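Local atomic coordinates of probable ATP-dependent kinase TDA10 (Saccharomyces cerevisiae, PDB entry 1ODF), a protein that probably acts as an ATP-dependent kinase, transferring phosphate from ATP to a substrate that is not yet known. Residues K44-L55 against D154-F162; L32-G43 against I202-T210. All coordinates share one frame; numbering follows the deposited sequence.

Contact 1 of 2, residues K44-L55 against D154-F162; sequences KSFTSIQIYNHL and DIFILEGWF. With SO4 (sulfate ion), chain B.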
loop_
_atom_site.group_PDB
_atom_site.type_symbol
_atom_site.label_atom_id
_atom_site.label_comp_id
_atom_site.label_asym_id
_atom_site.label_seq_id
_atom_site.Cartn_x
_atom_site.Cartn_y
_atom_site.Cartn_z
ATOM N N LYS A 44 7.491 4.861 3.690
ATOM C CA LYS A 44 7.376 4.139 2.421
ATOM C C LYS A 44 6.713 4.987 1.331
ATOM O O LYS A 44 7.052 4.874 0.146
ATOM C CB LYS A 44 6.597 2.827 2.632
ATOM C CG LYS A 44 5.251 2.985 3.343
ATOM C CD LYS A 44 4.070 2.768 2.404
ATOM C CE LYS A 44 2.796 3.363 2.992
ATOM N NZ LYS A 44 2.587 2.951 4.409
ATOM N N SER A 45 5.779 5.843 1.729
ATOM C CA SER A 45 5.096 6.697 0.766
ATOM C C SER A 45 6.070 7.658 0.100
ATOM O O SER A 45 6.090 7.785 -1.131
ATOM C CB SER A 45 3.988 7.491 1.449
ATOM O OG SER A 45 2.997 6.619 1.935
ATOM N N PHE A 46 6.865 8.343 0.916
ATOM C CA PHE A 46 7.847 9.280 0.394
ATOM C C PHE A 46 8.857 8.525 -0.481
ATOM O O PHE A 46 9.222 8.990 -1.562
ATOM C CB PHE A 46 8.574 9.983 1.550
ATOM C CG PHE A 46 9.672 10.918 1.105
ATOM C CD1 PHE A 46 9.366 12.146 0.519
ATOM C CD2 PHE A 46 11.011 10.570 1.267
ATOM C CE1 PHE A 46 10.376 13.015 0.101
ATOM C CE2 PHE A 46 12.033 11.435 0.852
ATOM C CZ PHE A 46 11.714 12.658 0.269
ATOM N N THR A 47 9.297 7.355 -0.023
ATOM C CA THR A 47 10.263 6.572 -0.791
ATOM C C THR A 47 9.736 6.164 -2.175
ATOM O O THR A 47 10.469 6.226 -3.175
ATOM C CB THR A 47 10.695 5.310 -0.017
ATOM O OG1 THR A 47 11.208 5.688 1.265
ATOM C CG2 THR A 47 11.782 4.561 -0.780
ATOM N N SER A 48 8.474 5.747 -2.233
ATOM C CA SER A 48 7.861 5.342 -3.505
ATOM C C SER A 48 7.794 6.529 -4.463
ATOM O O SER A 48 8.044 6.384 -5.663
ATOM C CB SER A 48 6.452 4.765 -3.273
ATOM O OG SER A 48 5.539 5.740 -2.790
ATOM N N ILE A 49 7.466 7.704 -3.927
ATOM C CA ILE A 49 7.389 8.914 -4.737
ATOM C C ILE A 49 8.771 9.261 -5.306
ATOM O O ILE A 49 8.889 9.654 -6.476
ATOM C CB ILE A 49 6.844 10.114 -3.903
ATOM C CG1 ILE A 49 5.353 9.922 -3.625
ATOM C CG2 ILE A 49 7.044 11.418 -4.650
ATOM C CD1 ILE A 49 4.479 9.963 -4.876
ATOM N N GLN A 50 9.805 9.111 -4.481
ATOM C CA GLN A 50 11.165 9.389 -4.923
ATOM C C GLN A 50 11.557 8.454 -6.065
ATOM O O GLN A 50 12.209 8.861 -7.024
ATOM C CB GLN A 50 12.155 9.206 -3.772
ATOM C CG GLN A 50 12.124 10.300 -2.723
ATOM C CD GLN A 50 13.138 10.053 -1.622
ATOM O OE1 GLN A 50 12.991 9.125 -0.828
ATOM N NE2 GLN A 50 14.176 10.878 -1.574
ATOM N N ILE A 51 11.155 7.195 -5.956
ATOM C CA ILE A 51 11.481 6.211 -6.976
ATOM C C ILE A 51 10.747 6.580 -8.272
ATOM O O ILE A 51 11.319 6.493 -9.366
ATOM C CB ILE A 51 11.100 4.786 -6.511
ATOM C CG1 ILE A 51 12.045 4.351 -5.386
ATOM C CG2 ILE A 51 11.189 3.810 -7.659
ATOM C CD1 ILE A 51 13.518 4.475 -5.747
ATOM N N TYR A 52 9.488 7.000 -8.142
ATOM C CA TYR A 52 8.697 7.410 -9.294
ATOM C C TYR A 52 9.505 8.449 -10.057
ATOM O O TYR A 52 9.773 8.292 -11.245
ATOM C CB TYR A 52 7.378 8.038 -8.844
ATOM C CG TYR A 52 6.480 8.519 -9.975
ATOM C CD1 TYR A 52 5.868 9.769 -9.916
ATOM C CD2 TYR A 52 6.206 7.706 -11.077
ATOM C CE1 TYR A 52 5.003 10.204 -10.922
ATOM C CE2 TYR A 52 5.338 8.128 -12.090
ATOM C CZ TYR A 52 4.739 9.382 -12.002
ATOM O OH TYR A 52 3.873 9.813 -12.982
ATOM N N ASN A 53 9.909 9.508 -9.362
ATOM C CA ASN A 53 10.686 10.565 -9.994
ATOM C C ASN A 53 11.990 10.046 -10.573
ATOM O O ASN A 53 12.380 10.425 -11.678
ATOM C CB ASN A 53 10.968 11.695 -9.000
ATOM C CG ASN A 53 9.713 12.464 -8.624
ATOM O OD1 ASN A 53 8.879 12.768 -9.479
ATOM N ND2 ASN A 53 9.575 12.790 -7.343
ATOM N N HIS A 54 12.658 9.180 -9.820
ATOM C CA HIS A 54 13.920 8.585 -10.248
ATOM C C HIS A 54 13.753 7.924 -11.622
ATOM O O HIS A 54 14.547 8.153 -12.533
ATOM C CB HIS A 54 14.361 7.548 -9.208
ATOM C CG HIS A 54 15.641 6.838 -9.538
ATOM N ND1 HIS A 54 16.875 7.454 -9.490
ATOM C CD2 HIS A 54 15.882 5.544 -9.863
ATOM C CE1 HIS A 54 17.818 6.570 -9.764
ATOM N NE2 HIS A 54 17.243 5.403 -9.994
ATOM N N LEU A 55 12.707 7.115 -11.762
ATOM C CA LEU A 55 12.421 6.404 -13.007
ATOM C C LEU A 55 11.965 7.333 -14.130
ATOM O O LEU A 55 12.281 7.111 -15.305
ATOM C CB LEU A 55 11.358 5.324 -12.753
ATOM C CG LEU A 55 11.803 4.221 -11.782
ATOM C CD1 LEU A 55 10.651 3.262 -11.483
ATOM C CD2 LEU A 55 12.985 3.477 -12.385
ATOM N N ASP A 154 4.545 0.598 -18.933
ATOM C CA ASP A 154 5.762 -0.189 -18.802
ATOM C C ASP A 154 6.093 -0.525 -17.343
ATOM O O ASP A 154 6.458 -1.653 -17.027
ATOM C CB ASP A 154 6.921 0.566 -19.460
ATOM C CG ASP A 154 6.750 0.683 -20.977
ATOM O OD1 ASP A 154 6.848 -0.355 -21.666
ATOM O OD2 ASP A 154 6.509 1.807 -21.472
ATOM N N ILE A 155 5.963 0.458 -16.461
ATOM C CA ILE A 155 6.234 0.260 -15.043
ATOM C C ILE A 155 5.115 0.889 -14.229
ATOM O O ILE A 155 4.785 2.056 -14.420
ATOM C CB ILE A 155 7.583 0.908 -14.618
ATOM C CG1 ILE A 155 8.741 0.181 -15.308
ATOM C CG2 ILE A 155 7.747 0.859 -13.090
ATOM C CD1 ILE A 155 10.088 0.805 -15.056
ATOM N N PHE A 156 4.513 0.106 -13.341
ATOM C CA PHE A 156 3.454 0.633 -12.503
ATOM C C PHE A 156 3.800 0.484 -11.032
ATOM O O PHE A 156 3.982 -0.621 -10.515
ATOM C CB PHE A 156 2.116 -0.051 -12.792
ATOM C CG PHE A 156 0.962 0.631 -12.136
ATOM C CD1 PHE A 156 0.726 0.474 -10.770
ATOM C CD2 PHE A 156 0.153 1.510 -12.861
ATOM C CE1 PHE A 156 -0.292 1.185 -10.135
ATOM C CE2 PHE A 156 -0.875 2.230 -12.228
ATOM C CZ PHE A 156 -1.094 2.066 -10.868
ATOM N N ILE A 157 3.875 1.627 -10.369
ATOM C CA ILE A 157 4.215 1.701 -8.961
ATOM C C ILE A 157 2.960 1.839 -8.115
ATOM O O ILE A 157 2.191 2.780 -8.289
ATOM C CB ILE A 157 5.143 2.917 -8.700
ATOM C CG1 ILE A 157 6.393 2.799 -9.575
ATOM C CG2 ILE A 157 5.521 2.999 -7.229
ATOM C CD1 ILE A 157 7.349 3.964 -9.439
ATOM N N LEU A 158 2.749 0.886 -7.213
ATOM C CA LEU A 158 1.602 0.924 -6.313
ATOM C C LEU A 158 2.146 0.817 -4.882
ATOM O O LEU A 158 3.087 0.055 -4.626
ATOM C CB LEU A 158 0.635 -0.231 -6.606
ATOM C CG LEU A 158 -0.644 -0.265 -5.753
ATOM C CD1 LEU A 158 -1.513 0.958 -6.069
ATOM C CD2 LEU A 158 -1.403 -1.552 -6.019
ATOM N N GLU A 159 1.565 1.583 -3.961
ATOM C CA GLU A 159 2.025 1.568 -2.577
ATOM C C GLU A 159 0.891 1.642 -1.565
ATOM O O GLU A 159 -0.113 2.319 -1.789
ATOM C CB GLU A 159 2.997 2.724 -2.336
ATOM C CG GLU A 159 2.346 4.100 -2.316
ATOM C CD GLU A 159 1.765 4.473 -0.951
ATOM O OE1 GLU A 159 0.956 5.421 -0.908
ATOM O OE2 GLU A 159 2.115 3.838 0.074
ATOM N N GLY A 160 1.076 0.934 -0.452
ATOM C CA GLY A 160 0.098 0.901 0.620
ATOM C C GLY A 160 0.719 0.278 1.863
ATOM O O GLY A 160 1.752 -0.397 1.784
ATOM N N TRP A 161 0.084 0.495 3.012
ATOM C CA TRP A 161 0.586 -0.036 4.275
ATOM C C TRP A 161 0.276 -1.522 4.465
ATOM O O TRP A 161 0.873 -2.166 5.327
ATOM C CB TRP A 161 0.021 0.765 5.468
ATOM C CG TRP A 161 -1.459 0.649 5.605
ATOM C CD1 TRP A 161 -2.406 1.417 4.987
ATOM C CD2 TRP A 161 -2.170 -0.368 6.314
ATOM N NE1 TRP A 161 -3.667 0.931 5.260
ATOM C CE2 TRP A 161 -3.549 -0.167 6.071
ATOM C CE3 TRP A 161 -1.778 -1.441 7.127
ATOM C CZ2 TRP A 161 -4.531 -0.998 6.606
ATOM C CZ3 TRP A 161 -2.752 -2.261 7.658
ATOM C CH2 TRP A 161 -4.114 -2.037 7.395
ATOM N N PHE A 162 -0.648 -2.063 3.671
ATOM C CA PHE A 162 -1.011 -3.478 3.785
ATOM C C PHE A 162 -0.809 -4.309 2.504
ATOM O O PHE A 162 -1.306 -5.433 2.400
ATOM C CB PHE A 162 -2.466 -3.603 4.249
ATOM C CG PHE A 162 -3.472 -3.111 3.240
ATOM C CD1 PHE A 162 -4.061 -3.996 2.332
ATOM C CD2 PHE A 162 -3.832 -1.767 3.196
ATOM C CE1 PHE A 162 -5.000 -3.548 1.392
ATOM C CE2 PHE A 162 -4.773 -1.302 2.257
ATOM C CZ PHE A 162 -5.360 -2.196 1.353
HETATM S S SO4 B . 4.177 6.831 5.397
HETATM O O1 SO4 B . 5.192 7.123 6.425
HETATM O O2 SO4 B . 2.955 6.314 6.041
HETATM O O3 SO4 B . 3.852 8.071 4.680
HETATM O O4 SO4 B . 4.714 5.841 4.439
#

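Contact 2 of 2, residues L32-G43 against I202-T210; sequences LFIFFSGPQGSG and IKSLGIVFT. With SO4 (sulfate ion), chain B.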
loop_
_atom_site.group_PDB
_atom_site.type_symbol
_atom_site.label_atom_id
_atom_site.label_comp_id
_atom_site.label_asym_id
_atom_site.label_seq_id
_atom_site.Cartn_x
_atom_site.Cartn_y
_atom_site.Cartn_z
ATOM N N LEU A 32 5.453 -4.068 -15.633
ATOM C CA LEU A 32 6.276 -4.572 -14.546
ATOM C C LEU A 32 5.724 -3.778 -13.369
ATOM O O LEU A 32 5.714 -2.544 -13.401
ATOM C CB LEU A 32 7.749 -4.205 -14.740
ATOM C CG LEU A 32 8.840 -4.792 -13.820
ATOM C CD1 LEU A 32 9.703 -3.678 -13.293
ATOM C CD2 LEU A 32 8.259 -5.574 -12.681
ATOM N N PHE A 33 5.233 -4.468 -12.348
ATOM C CA PHE A 33 4.722 -3.765 -11.180
ATOM C C PHE A 33 5.797 -3.618 -10.107
ATOM O O PHE A 33 6.710 -4.444 -10.001
ATOM C CB PHE A 33 3.510 -4.494 -10.591
ATOM C CG PHE A 33 2.233 -4.216 -11.326
ATOM C CD1 PHE A 33 2.072 -4.618 -12.654
ATOM C CD2 PHE A 33 1.206 -3.506 -10.711
ATOM C CE1 PHE A 33 0.906 -4.312 -13.361
ATOM C CE2 PHE A 33 0.035 -3.195 -11.408
ATOM C CZ PHE A 33 -0.115 -3.599 -12.737
ATOM N N ILE A 34 5.696 -2.539 -9.340
ATOM C CA ILE A 34 6.615 -2.292 -8.247
ATOM C C ILE A 34 5.761 -1.922 -7.033
ATOM O O ILE A 34 5.123 -0.862 -6.996
ATOM C CB ILE A 34 7.603 -1.163 -8.573
ATOM C CG1 ILE A 34 8.446 -1.555 -9.788
ATOM C CG2 ILE A 34 8.525 -0.926 -7.371
ATOM C CD1 ILE A 34 9.464 -0.529 -10.182
ATOM N N PHE A 35 5.737 -2.831 -6.064
ATOM C CA PHE A 35 4.958 -2.662 -4.852
ATOM C C PHE A 35 5.786 -2.169 -3.678
ATOM O O PHE A 35 6.880 -2.690 -3.409
ATOM C CB PHE A 35 4.313 -3.991 -4.438
ATOM C CG PHE A 35 3.320 -4.530 -5.425
ATOM C CD1 PHE A 35 3.407 -5.852 -5.858
ATOM C CD2 PHE A 35 2.272 -3.733 -5.897
ATOM C CE1 PHE A 35 2.465 -6.381 -6.748
ATOM C CE2 PHE A 35 1.320 -4.249 -6.789
ATOM C CZ PHE A 35 1.417 -5.576 -7.215
ATOM N N PHE A 36 5.265 -1.155 -2.990
ATOM C CA PHE A 36 5.913 -0.639 -1.795
ATOM C C PHE A 36 4.956 -0.926 -0.661
ATOM O O PHE A 36 3.766 -0.604 -0.753
ATOM C CB PHE A 36 6.179 0.862 -1.882
ATOM C CG PHE A 36 7.339 1.219 -2.771
ATOM C CD1 PHE A 36 7.216 1.171 -4.160
ATOM C CD2 PHE A 36 8.550 1.617 -2.219
ATOM C CE1 PHE A 36 8.284 1.521 -4.981
ATOM C CE2 PHE A 36 9.626 1.970 -3.033
ATOM C CZ PHE A 36 9.493 1.924 -4.414
ATOM N N SER A 37 5.477 -1.553 0.392
ATOM C CA SER A 37 4.687 -1.913 1.562
ATOM C C SER A 37 5.436 -1.580 2.849
ATOM O O SER A 37 6.630 -1.875 2.989
ATOM C CB SER A 37 4.375 -3.412 1.537
ATOM O OG SER A 37 3.403 -3.757 2.503
ATOM N N GLY A 38 4.730 -0.971 3.791
ATOM C CA GLY A 38 5.353 -0.618 5.053
ATOM C C GLY A 38 4.345 -0.045 6.028
ATOM O O GLY A 38 3.331 0.511 5.613
ATOM N N PRO A 39 4.590 -0.170 7.336
ATOM C CA PRO A 39 3.624 0.374 8.292
ATOM C C PRO A 39 3.434 1.868 8.114
ATOM O O PRO A 39 4.294 2.553 7.570
ATOM C CB PRO A 39 4.241 0.022 9.646
ATOM C CG PRO A 39 4.992 -1.245 9.353
ATOM C CD PRO A 39 5.662 -0.902 8.033
ATOM N N GLN A 40 2.289 2.368 8.554
ATOM C CA GLN A 40 2.018 3.797 8.467
ATOM C C GLN A 40 3.095 4.523 9.280
ATOM O O GLN A 40 3.379 4.151 10.418
ATOM C CB GLN A 40 0.637 4.084 9.034
ATOM C CG GLN A 40 -0.480 3.427 8.244
ATOM C CD GLN A 40 -1.661 3.046 9.115
ATOM O OE1 GLN A 40 -1.555 2.154 9.968
ATOM N NE2 GLN A 40 -2.794 3.720 8.912
ATOM N N GLY A 41 3.701 5.547 8.689
ATOM C CA GLY A 41 4.745 6.283 9.377
ATOM C C GLY A 41 6.157 5.803 9.051
ATOM O O GLY A 41 7.144 6.426 9.440
ATOM N N SER A 42 6.264 4.693 8.333
ATOM C CA SER A 42 7.576 4.155 7.989
ATOM C C SER A 42 8.306 5.003 6.947
ATOM O O SER A 42 9.529 4.913 6.817
ATOM C CB SER A 42 7.436 2.719 7.474
ATOM O OG SER A 42 6.706 2.675 6.258
ATOM N N GLY A 43 7.559 5.819 6.205
ATOM C CA GLY A 43 8.168 6.652 5.187
ATOM C C GLY A 43 8.126 6.029 3.796
ATOM O O GLY A 43 8.649 6.601 2.831
ATOM N N ILE A 202 0.555 -10.974 -12.800
ATOM C CA ILE A 202 1.315 -9.815 -12.367
ATOM C C ILE A 202 2.779 -10.101 -12.036
ATOM O O ILE A 202 3.086 -10.887 -11.152
ATOM C CB ILE A 202 0.616 -9.136 -11.173
ATOM C CG1 ILE A 202 -0.603 -8.365 -11.694
ATOM C CG2 ILE A 202 1.581 -8.204 -10.427
ATOM C CD1 ILE A 202 -1.384 -7.651 -10.626
ATOM N N LYS A 203 3.675 -9.455 -12.778
ATOM C CA LYS A 203 5.115 -9.608 -12.575
ATOM C C LYS A 203 5.593 -8.368 -11.846
ATOM O O LYS A 203 5.318 -7.242 -12.279
ATOM C CB LYS A 203 5.827 -9.799 -13.915
ATOM C CG LYS A 203 5.553 -11.178 -14.494
ATOM C CD LYS A 203 5.972 -12.243 -13.486
ATOM C CE LYS A 203 5.379 -13.596 -13.798
ATOM N NZ LYS A 203 5.750 -14.606 -12.756
ATOM N N SER A 204 6.335 -8.580 -10.757
ATOM C CA SER A 204 6.731 -7.462 -9.920
ATOM C C SER A 204 7.984 -7.581 -9.066
ATOM O O SER A 204 8.521 -8.668 -8.822
ATOM C CB SER A 204 5.581 -7.181 -8.962
ATOM O OG SER A 204 5.349 -8.361 -8.196
ATOM N N LEU A 205 8.405 -6.416 -8.589
ATOM C CA LEU A 205 9.534 -6.274 -7.686
ATOM C C LEU A 205 8.892 -5.700 -6.425
ATOM O O LEU A 205 7.983 -4.867 -6.506
ATOM C CB LEU A 205 10.566 -5.296 -8.250
ATOM C CG LEU A 205 11.273 -5.794 -9.505
ATOM C CD1 LEU A 205 12.210 -4.715 -10.013
ATOM C CD2 LEU A 205 12.027 -7.080 -9.177
ATOM N N GLY A 206 9.345 -6.158 -5.266
ATOM C CA GLY A 206 8.763 -5.676 -4.035
ATOM C C GLY A 206 9.735 -4.985 -3.112
ATOM O O GLY A 206 10.893 -5.384 -3.006
ATOM N N ILE A 207 9.252 -3.937 -2.454
ATOM C CA ILE A 207 10.042 -3.174 -1.496
ATOM C C ILE A 207 9.274 -3.268 -0.186
ATOM O O ILE A 207 8.176 -2.724 -0.055
ATOM C CB ILE A 207 10.146 -1.682 -1.869
ATOM C CG1 ILE A 207 10.481 -1.518 -3.365
ATOM C CG2 ILE A 207 11.179 -1.006 -0.945
ATOM C CD1 ILE A 207 11.835 -2.017 -3.757
ATOM N N VAL A 208 9.855 -3.966 0.779
ATOM C CA VAL A 208 9.205 -4.155 2.059
ATOM C C VAL A 208 9.937 -3.474 3.197
ATOM O O VAL A 208 11.149 -3.644 3.371
ATOM C CB VAL A 208 9.059 -5.664 2.389
ATOM C CG1 VAL A 208 8.480 -5.844 3.805
ATOM C CG2 VAL A 208 8.154 -6.332 1.356
ATOM N N PHE A 209 9.176 -2.696 3.960
ATOM C CA PHE A 209 9.687 -1.973 5.117
ATOM C C PHE A 209 9.114 -2.631 6.363
ATOM O O PHE A 209 7.889 -2.767 6.490
ATOM C CB PHE A 209 9.198 -0.513 5.120
ATOM C CG PHE A 209 9.972 0.425 4.223
ATOM C CD1 PHE A 209 10.514 -0.004 3.016
ATOM C CD2 PHE A 209 10.120 1.764 4.579
ATOM C CE1 PHE A 209 11.189 0.890 2.179
ATOM C CE2 PHE A 209 10.789 2.661 3.752
ATOM C CZ PHE A 209 11.325 2.222 2.548
ATOM N N THR A 210 9.984 -3.062 7.269
ATOM C CA THR A 210 9.511 -3.607 8.528
ATOM C C THR A 210 10.304 -2.883 9.628
ATOM O O THR A 210 11.259 -2.159 9.335
ATOM C CB THR A 210 9.696 -5.140 8.624
ATOM O OG1 THR A 210 8.873 -5.634 9.688
ATOM C CG2 THR A 210 11.148 -5.506 8.904
HETATM S S SO4 B . 4.177 6.831 5.397
HETATM O O1 SO4 B . 5.192 7.123 6.425
HETATM O O2 SO4 B . 2.955 6.314 6.041
HETATM O O3 SO4 B . 3.852 8.071 4.680
HETATM O O4 SO4 B . 4.714 5.841 4.439
#

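Contact 1 of 2, residues K44-L55 against D154-F162
The flat carboxylate of E159 reaches across the K44 side chain: E159 OE2 lies 3.0 Å from K44 CE, the two chains crossing at about a right angle. W161 contributes only its CB, 3.5 Å from K44 NZ, while its indole leads off, with F162 CD2 over one face and rings of Y248 and Y252 meeting it edge-to-face. The opposite charges are near without forming a salt bridge, since K44 NZ stays 4.4 Å from E159 OE2 and instead hydrogen-bonds to G38 O. Bends at chi2 (109°) and chi4 lead the K44 chain past E159 OE2 and put NZ at G38 O. E159 OE1 has a weak hydrogen bond to S69, and CG of the glutamate rests against S48 OG. S48 OG donates to S45 O (2.7 Å), which also accepts from I49 N on the same face of its plane, and is also hydrogen-bonded to Y67 OH.

Farther along, contact becomes apolar. I157 pushes CD1 up to the helix backbone, 3.7 Å from Y52 CA, and the same methyl touches L55 CD1; I155 CG2 meets L55 from the strand's beginning. The Y52 ring meets that of Y67 on the adjacent strand 65-69. Helix 44-55 thus lies almost antiparallel to strand 155-160, their axes 8.7 Å apart. At its N-terminal end S45 N binds the sulfate O4 (2.9 Å), as expected of the helix that follows a P-loop and packs on the largely parallel central sheet, as in P-loop kinases.

Contact 2 of 2, residues L32-G43 against I202-T210
F36 and I207 sit side by side on one face of two paired strands, and I207 CG1 lies over the phenyl face, 3.7 Å from the centroid of the F36 ring and 16° off the normal, a clear CH-pi contact. I207 reaches it because CG1 sits anti to the carbonyl carbon (chi1 -46°), beside the backbone N. On the opposite face F33 and F35 pack against I202: I202 CG2 comes 4.1 Å from F33 CG and touches F35 CZ as well. F33 CB also lies above one face of the F35 ring, toward the rim.

Parallel pairing sets this register. F33, F35 and S37 each use both N and O, giving six hydrogen bonds in all, from F33 N to K203 O (2.8 Å) through F209 N to S37 O (2.8 Å). CA-H...O contacts such as I34 CA to L205 O (3.4 Å) fill in between them.

Beyond the end of strand 32-37, F209 packs against the loop 38-43. F209 CB lies 3.8 Å from G38 CA, which has no side chain to intervene, and its ring turns an edge, in plane, to S42 O. S42 in turn closes the type II turn: P39 O accepts both S42 N and S42 OG, the latter at 2.7 Å. In this loop the amides of G41 and G43 hydrogen-bond to the sulfate, consistent with the predicted ATP site and a Walker A motif.

Outside this pair, helix 8-24 covers the I207 face through F15 and L16, while helix 249-262 brings F259 to S37 and V208. Strand 155-160 continues the sheet beyond 32-37, and strand 269-275 does so beyond 204-211.

The two contacts divide one strand-loop-helix unit between them: contact 2 places strand 32-37 and its loop in the sheet, and contact 1 lays the following helix on the neighbouring strand. Their centres are about 8 Å apart. Strands 32-37 and 155-160 join directly, with I34 N 2.8 Å from F156 O, while K44 NZ reaches back 2.8 Å to G38 O and so ties the helix start to the beginning of the loop. The sulfate is held jointly, by amides of G41 and G43 from contact 2 and of S45 from contact 1. It probably marks where a phosphate of ATP would bind.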